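Local coordinates for protein transferrin (Manduca sexta, PDB 6WB6) that carries ferric iron in the insect, binding a single Fe(III) ion together with carbonate, at residues D81-V95 and I224-T237. Sequence-based numbering, arbitrary orientation.
Sequences DEEPDAPFRYEAVIV and IFTRKFFGLPVGTT. With FE (Fe (III) ion), chain E.
In the first lobe of this transferrin, the chain leading into iron-binding strand 90-97 docks on a type II' beta turn, Val234 to Thr237, and on helix 223-229. Glu82 carries the contact. Its side chain leaves the backbone with CG trans to N (chi1 -170°) and stays extended, which carries OE2 to Lys228 NZ, 2.5 Å away, in a salt bridge; NZ meets OE2 from its syn side, 16° out of the carboxylate plane. Thr237 OG1 also donates to OE2, modelled at 2.3 Å, too short to be taken literally. A methionine at Lys228 would probably leave the Glu82 carboxylate without its countercharge and freer to turn. The backbone adds a second grip: Thr236 N bonds to Glu82 O (2.8 Å, 156° at the hydrogen) in the carbonyl plane, on a lone pair. Gly235 CA gives that oxygen a CH...O contact at 3.0 Å; glycine suits this place because its phi is positive and a CB would clash with Glu82 O. Ile224 CD1 comes against the carboxylate oxygens, 3.4 Å from Glu83 OE1 and close to Glu82 OE1, and its chain approaches Glu82 from the opposite direction. Farther along, Thr226 and Val95 meet tip to tip, CG2 to CG2 at 4.0 Å, while Thr226 OG1 hydrogen-bonds to Lys222 O, at the end of strand 218-222. Tyr90, on the strand, binds the iron through OH at 2.2 Å, together with Tyr204. Strand 90-97 pairs antiparallel with strand 218-222, which runs into helix 223-229, and helix 203-213 packs against both Val95 and Thr226.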
loop_
_atom_site.group_PDB
_atom_site.type_symbol
_atom_site.label_atom_id
_atom_site.label_comp_id
_atom_site.label_asym_id
_atom_site.label_seq_id
_atom_site.Cartn_x
_atom_site.Cartn_y
_atom_site.Cartn_z
ATOM N N ASP A 81 23.495 18.696 3.214
ATOM C CA ASP A 81 24.731 19.469 3.203
ATOM C C ASP A 81 24.595 20.688 2.310
ATOM O O ASP A 81 25.251 21.705 2.553
ATOM C CB ASP A 81 25.886 18.569 2.772
ATOM C CG ASP A 81 26.333 17.633 3.896
ATOM O OD1 ASP A 81 26.571 18.117 5.025
ATOM O OD2 ASP A 81 26.433 16.417 3.669
ATOM N N GLU A 82 23.703 20.619 1.318
ATOM C CA GLU A 82 23.424 21.762 0.462
ATOM C C GLU A 82 22.706 22.858 1.230
ATOM O O GLU A 82 22.963 24.045 1.003
ATOM C CB GLU A 82 22.592 21.305 -0.738
ATOM C CG GLU A 82 22.441 22.320 -1.816
ATOM C CD GLU A 82 21.861 21.712 -3.076
ATOM O OE1 GLU A 82 21.337 20.576 -2.995
ATOM O OE2 GLU A 82 21.939 22.357 -4.148
ATOM N N GLU A 83 21.810 22.489 2.147
ATOM C CA GLU A 83 21.031 23.457 2.922
ATOM C C GLU A 83 21.100 23.159 4.422
ATOM O O GLU A 83 20.078 22.965 5.088
ATOM C CB GLU A 83 19.582 23.461 2.438
ATOM C CG GLU A 83 19.399 23.981 1.020
ATOM C CD GLU A 83 17.953 23.965 0.584
ATOM O OE1 GLU A 83 17.497 22.916 0.098
ATOM O OE2 GLU A 83 17.266 24.988 0.771
ATOM N N PRO A 84 22.299 23.163 4.997
ATOM C CA PRO A 84 22.433 22.778 6.416
ATOM C C PRO A 84 21.730 23.728 7.367
ATOM O O PRO A 84 21.381 23.327 8.487
ATOM C CB PRO A 84 23.951 22.787 6.641
ATOM C CG PRO A 84 24.470 23.777 5.619
ATOM C CD PRO A 84 23.552 23.676 4.423
ATOM N N ASP A 85 21.493 24.962 6.950
ATOM C CA ASP A 85 20.903 25.982 7.807
ATOM C C ASP A 85 19.450 26.308 7.473
ATOM O O ASP A 85 18.849 27.155 8.133
ATOM C CB ASP A 85 21.771 27.242 7.730
ATOM C CG ASP A 85 23.146 27.021 8.345
ATOM O OD1 ASP A 85 23.179 26.553 9.499
ATOM O OD2 ASP A 85 24.179 27.279 7.680
ATOM N N ALA A 86 18.873 25.674 6.473
ATOM C CA ALA A 86 17.484 25.948 6.135
ATOM C C ALA A 86 16.555 25.302 7.158
ATOM O O ALA A 86 16.751 24.137 7.520
ATOM C CB ALA A 86 17.169 25.429 4.733
ATOM N N PRO A 87 15.532 26.020 7.639
ATOM C CA PRO A 87 14.639 25.456 8.665
ATOM C C PRO A 87 13.808 24.285 8.181
ATOM O O PRO A 87 13.406 23.462 9.006
ATOM C CB PRO A 87 13.742 26.645 9.042
ATOM C CG PRO A 87 13.788 27.516 7.843
ATOM C CD PRO A 87 15.137 27.387 7.269
ATOM N N PHE A 88 13.570 24.176 6.877
ATOM C CA PHE A 88 12.666 23.198 6.296
ATOM C C PHE A 88 13.358 22.422 5.184
ATOM O O PHE A 88 14.268 22.928 4.507
ATOM C CB PHE A 88 11.400 23.870 5.699
ATOM C CG PHE A 88 10.728 24.836 6.629
ATOM C CD1 PHE A 88 10.162 24.397 7.804
ATOM C CD2 PHE A 88 10.644 26.187 6.314
ATOM C CE1 PHE A 88 9.538 25.285 8.661
ATOM C CE2 PHE A 88 10.017 27.069 7.166
ATOM C CZ PHE A 88 9.472 26.623 8.347
ATOM N N ARG A 89 12.916 21.177 5.006
ATOM C CA ARG A 89 13.397 20.379 3.895
ATOM C C ARG A 89 13.197 21.113 2.575
ATOM O O ARG A 89 14.081 21.122 1.704
ATOM C CB ARG A 89 12.677 19.040 3.866
ATOM C CG ARG A 89 13.220 18.115 2.775
ATOM C CD ARG A 89 12.599 16.800 2.936
ATOM N NE ARG A 89 12.832 15.884 1.831
ATOM C CZ ARG A 89 12.561 14.590 1.905
ATOM N NH1 ARG A 89 12.036 14.109 3.028
ATOM N NH2 ARG A 89 12.773 13.789 0.861
ATOM N N TYR A 90 12.017 21.675 2.365
ATOM C CA TYR A 90 11.753 22.467 1.131
ATOM C C TYR A 90 10.491 23.285 1.277
ATOM O O TYR A 90 9.572 22.855 1.848
ATOM C CB TYR A 90 11.673 21.727 -0.206
ATOM C CG TYR A 90 10.856 20.474 -0.303
ATOM C CD1 TYR A 90 9.484 20.544 -0.368
ATOM C CD2 TYR A 90 11.456 19.239 -0.423
ATOM C CE1 TYR A 90 8.718 19.414 -0.507
ATOM C CE2 TYR A 90 10.710 18.098 -0.570
ATOM C CZ TYR A 90 9.339 18.194 -0.591
ATOM O OH TYR A 90 8.594 17.112 -0.730
ATOM N N GLU A 91 10.569 24.475 0.757
ATOM C CA GLU A 91 9.454 25.396 0.743
ATOM C C GLU A 91 8.694 25.263 -0.562
ATOM O O GLU A 91 9.295 25.178 -1.641
ATOM C CB GLU A 91 9.943 26.827 0.904
ATOM C CG GLU A 91 10.660 27.055 2.220
ATOM C CD GLU A 91 11.521 28.278 2.138
ATOM O OE1 GLU A 91 12.600 28.177 1.515
ATOM O OE2 GLU A 91 11.088 29.344 2.629
ATOM N N ALA A 92 7.370 25.253 -0.439
ATOM C CA ALA A 92 6.469 25.148 -1.571
ATOM C C ALA A 92 6.234 26.541 -2.110
ATOM O O ALA A 92 6.017 27.480 -1.348
ATOM C CB ALA A 92 5.135 24.507 -1.157
ATOM N N VAL A 93 6.287 26.681 -3.428
ATOM C CA VAL A 93 6.118 27.985 -4.033
ATOM C C VAL A 93 5.165 27.862 -5.200
ATOM O O VAL A 93 4.920 26.774 -5.730
ATOM C CB VAL A 93 7.469 28.623 -4.478
ATOM C CG1 VAL A 93 8.317 28.928 -3.244
ATOM C CG2 VAL A 93 8.197 27.778 -5.425
ATOM N N ILE A 94 4.630 29.017 -5.583
ATOM C CA ILE A 94 3.790 29.208 -6.759
ATOM C C ILE A 94 4.579 30.096 -7.720
ATOM O O ILE A 94 5.004 31.193 -7.339
ATOM C CB ILE A 94 2.459 29.881 -6.400
ATOM C CG1 ILE A 94 1.764 29.195 -5.213
ATOM C CG2 ILE A 94 1.545 29.893 -7.632
ATOM C CD1 ILE A 94 0.574 29.954 -4.717
ATOM N N VAL A 95 4.793 29.638 -8.951
ATOM C CA VAL A 95 5.630 30.362 -9.911
ATOM C C VAL A 95 4.790 30.695 -11.143
ATOM O O VAL A 95 4.161 29.812 -11.734
ATOM C CB VAL A 95 6.897 29.572 -10.287
ATOM C CG1 VAL A 95 7.759 30.364 -11.293
ATOM C CG2 VAL A 95 7.752 29.192 -9.010
ATOM N N ILE A 224 14.266 25.347 -4.340
ATOM C CA ILE A 224 15.606 24.976 -4.744
ATOM C C ILE A 224 15.629 24.644 -6.224
ATOM O O ILE A 224 16.567 25.024 -6.938
ATOM C CB ILE A 224 16.128 23.823 -3.865
ATOM C CG1 ILE A 224 17.574 23.522 -4.202
ATOM C CG2 ILE A 224 15.276 22.563 -4.017
ATOM C CD1 ILE A 224 18.279 22.645 -3.153
ATOM N N PHE A 225 14.585 23.960 -6.720
ATOM C CA PHE A 225 14.507 23.720 -8.157
ATOM C C PHE A 225 14.134 24.980 -8.907
ATOM O O PHE A 225 14.469 25.106 -10.089
ATOM C CB PHE A 225 13.511 22.609 -8.489
ATOM C CG PHE A 225 14.114 21.239 -8.432
ATOM C CD1 PHE A 225 14.165 20.560 -7.249
ATOM C CD2 PHE A 225 14.654 20.649 -9.557
ATOM C CE1 PHE A 225 14.730 19.334 -7.171
ATOM C CE2 PHE A 225 15.223 19.393 -9.482
ATOM C CZ PHE A 225 15.264 18.746 -8.284
ATOM N N THR A 226 13.454 25.922 -8.259
ATOM C CA THR A 226 13.161 27.180 -8.941
ATOM C C THR A 226 14.435 28.007 -9.093
ATOM O O THR A 226 14.737 28.524 -10.174
ATOM C CB THR A 226 12.096 27.960 -8.183
ATOM O OG1 THR A 226 10.903 27.169 -8.058
ATOM C CG2 THR A 226 11.766 29.261 -8.895
ATOM N N ARG A 227 15.216 28.102 -8.025
ATOM C CA ARG A 227 16.453 28.855 -8.086
ATOM C C ARG A 227 17.433 28.235 -9.083
ATOM O O ARG A 227 18.013 28.943 -9.904
ATOM C CB ARG A 227 17.039 28.940 -6.685
ATOM C CG ARG A 227 16.213 29.821 -5.813
ATOM C CD ARG A 227 16.859 30.084 -4.468
ATOM N NE ARG A 227 18.106 30.819 -4.596
ATOM C CZ ARG A 227 18.186 32.131 -4.758
ATOM N NH1 ARG A 227 17.085 32.865 -4.809
ATOM N NH2 ARG A 227 19.382 32.698 -4.859
ATOM N N LYS A 228 17.584 26.916 -9.071
ATOM C CA LYS A 228 18.537 26.296 -9.984
ATOM C C LYS A 228 18.076 26.381 -11.430
ATOM O O LYS A 228 18.907 26.469 -12.340
ATOM C CB LYS A 228 18.759 24.840 -9.608
ATOM C CG LYS A 228 19.326 24.688 -8.250
ATOM C CD LYS A 228 19.665 23.249 -7.944
ATOM C CE LYS A 228 20.380 23.201 -6.640
ATOM N NZ LYS A 228 20.465 21.812 -6.150
ATOM N N PHE A 229 16.767 26.356 -11.655
ATOM C CA PHE A 229 16.248 26.480 -13.008
ATOM C C PHE A 229 16.763 27.757 -13.642
ATOM O O PHE A 229 17.011 27.795 -14.842
ATOM C CB PHE A 229 14.712 26.460 -12.978
ATOM C CG PHE A 229 14.049 26.486 -14.347
ATOM C CD1 PHE A 229 13.997 25.350 -15.134
ATOM C CD2 PHE A 229 13.435 27.631 -14.805
ATOM C CE1 PHE A 229 13.365 25.381 -16.371
ATOM C CE2 PHE A 229 12.813 27.672 -16.034
ATOM C CZ PHE A 229 12.779 26.551 -16.816
ATOM N N PHE A 230 16.958 28.797 -12.836
ATOM C CA PHE A 230 17.443 30.083 -13.298
ATOM C C PHE A 230 18.916 30.290 -13.000
ATOM O O PHE A 230 19.374 31.433 -12.940
ATOM C CB PHE A 230 16.608 31.185 -12.665
ATOM C CG PHE A 230 15.144 31.104 -13.023
ATOM C CD1 PHE A 230 14.724 31.323 -14.320
ATOM C CD2 PHE A 230 14.197 30.798 -12.067
ATOM C CE1 PHE A 230 13.397 31.253 -14.633
ATOM C CE2 PHE A 230 12.881 30.728 -12.381
ATOM C CZ PHE A 230 12.473 30.951 -13.663
ATOM N N GLY A 231 19.651 29.210 -12.761
ATOM C CA GLY A 231 21.079 29.311 -12.508
ATOM C C GLY A 231 21.428 29.999 -11.212
ATOM O O GLY A 231 22.587 30.385 -11.006
ATOM N N LEU A 232 20.462 30.160 -10.329
ATOM C CA LEU A 232 20.737 30.932 -9.133
ATOM C C LEU A 232 21.366 30.060 -8.057
ATOM O O LEU A 232 21.167 28.841 -8.040
ATOM C CB LEU A 232 19.463 31.561 -8.611
ATOM C CG LEU A 232 18.929 32.651 -9.537
ATOM C CD1 LEU A 232 17.539 33.058 -9.094
ATOM C CD2 LEU A 232 19.843 33.844 -9.515
ATOM N N PRO A 233 22.145 30.660 -7.159
ATOM C CA PRO A 233 22.722 29.886 -6.061
ATOM C C PRO A 233 21.671 29.543 -5.031
ATOM O O PRO A 233 20.695 30.271 -4.840
ATOM C CB PRO A 233 23.765 30.835 -5.475
ATOM C CG PRO A 233 23.189 32.168 -5.703
ATOM C CD PRO A 233 22.481 32.090 -7.032
ATOM N N VAL A 234 21.881 28.417 -4.362
ATOM C CA VAL A 234 21.018 28.007 -3.259
ATOM C C VAL A 234 21.854 27.208 -2.269
ATOM O O VAL A 234 22.564 26.272 -2.651
ATOM C CB VAL A 234 19.786 27.216 -3.770
ATOM C CG1 VAL A 234 20.172 26.158 -4.780
ATOM C CG2 VAL A 234 19.020 26.589 -2.613
ATOM N N GLY A 235 21.792 27.596 -0.998
ATOM C CA GLY A 235 22.570 26.893 0.015
ATOM C C GLY A 235 24.050 26.930 -0.337
ATOM O O GLY A 235 24.593 27.977 -0.692
ATOM N N THR A 236 24.704 25.768 -0.267
ATOM C CA THR A 236 26.106 25.632 -0.642
ATOM C C THR A 236 26.306 25.585 -2.149
ATOM O O THR A 236 27.453 25.560 -2.614
ATOM C CB THR A 236 26.704 24.351 -0.051
ATOM O OG1 THR A 236 26.022 23.217 -0.606
ATOM C CG2 THR A 236 26.618 24.345 1.470
ATOM N N THR A 237 25.250 25.543 -2.899
ATOM C CA THR A 237 25.393 25.413 -4.339
ATOM C C THR A 237 25.537 26.792 -4.953
ATOM O O THR A 237 24.717 27.678 -4.668
ATOM C CB THR A 237 24.203 24.714 -4.960
ATOM O OG1 THR A 237 24.001 23.455 -4.307
ATOM C CG2 THR A 237 24.449 24.503 -6.459
HETATM FE FE FE E . 8.239 16.548 -2.806
#